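PDB 3HIX: Alr3790 protein from Anabaena sp., which is of unknown function but carries a rhodanese-like domain, of a family whose catalytically active members transfer sulfur from donors such as thiosulfate. Local coordinates for residues Ser47-Glu50 with Lys51-Ile55. Residues are numbered along the deposited sequence; the frame is centred on the assembly and turned at random.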
loop_
_atom_site.group_PDB
_atom_site.type_symbol
_atom_site.label_atom_id
_atom_site.label_comp_id
_atom_site.label_asym_id
_atom_site.label_seq_id
_atom_site.Cartn_x
_atom_site.Cartn_y
_atom_site.Cartn_z
ATOM N N SER A 47 12.340 -0.191 -8.235
ATOM C CA SER A 47 12.701 0.811 -9.232
ATOM C C SER A 47 12.265 2.226 -8.867
ATOM O O SER A 47 12.724 3.191 -9.478
ATOM C CB SER A 47 12.100 0.444 -10.589
ATOM O OG SER A 47 10.704 0.677 -10.613
ATOM N N SER A 48 11.396 2.354 -7.868
ATOM C CA SER A 48 10.891 3.668 -7.480
ATOM C C SER A 48 11.330 4.169 -6.112
ATOM O O SER A 48 11.334 5.373 -5.864
ATOM C CB SER A 48 9.361 3.664 -7.508
ATOM O OG SER A 48 8.866 3.154 -8.730
ATOM N N LEU A 49 11.697 3.255 -5.222
ATOM C CA LEU A 49 12.065 3.652 -3.866
ATOM C C LEU A 49 13.422 3.143 -3.407
ATOM O O LEU A 49 13.828 2.037 -3.760
ATOM C CB LEU A 49 11.000 3.144 -2.890
ATOM C CG LEU A 49 9.535 3.400 -3.247
ATOM C CD1 LEU A 49 8.624 2.580 -2.341
ATOM C CD2 LEU A 49 9.235 4.886 -3.113
ATOM N N GLU A 50 14.118 3.954 -2.616
ATOM C CA GLU A 50 15.410 3.548 -2.073
ATOM C C GLU A 50 15.135 2.631 -0.888
ATOM O O GLU A 50 14.163 2.819 -0.157
ATOM C CB GLU A 50 16.236 4.753 -1.619
ATOM C CG GLU A 50 15.443 5.887 -1.013
ATOM C CD GLU A 50 14.911 6.828 -2.072
ATOM O OE1 GLU A 50 15.733 7.388 -2.830
ATOM O OE2 GLU A 50 13.679 7.006 -2.149
ATOM N N LYS A 51 16.007 1.650 -0.699
ATOM C CA LYS A 51 15.834 0.672 0.365
ATOM C C LYS A 51 15.964 1.195 1.792
ATOM O O LYS A 51 15.614 0.495 2.744
ATOM C CB LYS A 51 16.795 -0.490 0.121
ATOM C CG LYS A 51 16.520 -1.205 -1.200
ATOM C CD LYS A 51 17.649 -2.142 -1.578
ATOM C CE LYS A 51 17.459 -2.699 -2.974
ATOM N NZ LYS A 51 16.236 -3.523 -3.062
ATOM N N SER A 52 16.457 2.419 1.948
ATOM C CA SER A 52 16.603 3.005 3.276
ATOM C C SER A 52 15.358 3.790 3.679
ATOM O O SER A 52 15.229 4.222 4.827
ATOM C CB SER A 52 17.817 3.932 3.305
ATOM O OG SER A 52 17.715 4.908 2.282
ATOM N N ARG A 53 14.442 3.966 2.733
ATOM C CA ARG A 53 13.211 4.714 2.976
ATOM C C ARG A 53 12.194 4.019 3.881
ATOM O O ARG A 53 11.928 2.830 3.732
ATOM C CB ARG A 53 12.537 5.052 1.636
ATOM C CG ARG A 53 11.099 5.554 1.767
ATOM C CD ARG A 53 10.569 6.120 0.460
ATOM N NE ARG A 53 11.365 7.258 0.006
ATOM C CZ ARG A 53 11.011 8.078 -0.980
ATOM N NH1 ARG A 53 9.867 7.896 -1.627
ATOM N NH2 ARG A 53 11.804 9.083 -1.319
ATOM N N ASP A 54 11.633 4.779 4.820
ATOM C CA ASP A 54 10.611 4.263 5.726
ATOM C C ASP A 54 9.368 4.019 4.894
ATOM O O ASP A 54 8.815 4.952 4.314
ATOM C CB ASP A 54 10.264 5.282 6.810
ATOM C CG ASP A 54 11.112 5.130 8.041
ATOM O OD1 ASP A 54 12.323 5.409 7.964
ATOM O OD2 ASP A 54 10.562 4.726 9.084
ATOM N N ILE A 55 8.922 2.769 4.850
ATOM C CA ILE A 55 7.751 2.409 4.066
ATOM C C ILE A 55 6.658 1.814 4.934
ATOM O O ILE A 55 6.913 0.993 5.812
ATOM C CB ILE A 55 8.131 1.398 2.963
ATOM C CG1 ILE A 55 9.178 2.028 2.041
ATOM C CG2 ILE A 55 6.903 0.998 2.162
ATOM C CD1 ILE A 55 9.796 1.066 1.059
#
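E50 and R53 pair across a type I beta turn that runs from one to the other. It lies in the second half of the beta-alpha-beta crossover that leads from strand 34-35 through helix 41-48 to strand 55-58 in the parallel sheet of the rhodanese-like domain. The turn is closed by its backbone, R53 N donating to E50 O at 3.1 Å with an N-H...O angle of 159°, and the two side chains leave its ends to meet alongside it. OE2 of E50 lies over one face of the R53 guanidinium, the carboxylate and guanidinium planes 33° apart. It is 2.9 Å from NH2 of R53 and 3.1 Å from its CZ, a salt bridge held by charge alone, with no N-H aimed at the oxygen. E50 reaches this place with CG wedged between its backbone N and carbonyl carbon (chi1 36°) and a bend at chi2; R53 has CG anti to its own backbone N and folds at chi3. L49, the first residue to leave helical geometry, crosses R53 at about a right angle, its CD2 3.4 Å from R53 NH1. That nitrogen also makes a weak hydrogen bond to T15 OG1. The other L49 methyl, CD1, touches CD1 of I55 at 3.9 Å, and both side chains continue inward onto L17 of strand 15-18 and onto F77. K51 takes little part in the pairing; its NZ is hydrogen-bonded to A75 O. With an alanine at R53, the E50 carboxylate is likely to lose its charged mate, L49 CD2 the group lying across it and T15 OG1 its weak bond. The connection thus has two layers, a buried aliphatic contact facing the parallel sheet and an outer charged pair, where the approach of one oxygen over the face probably gives attraction with little directional constraint.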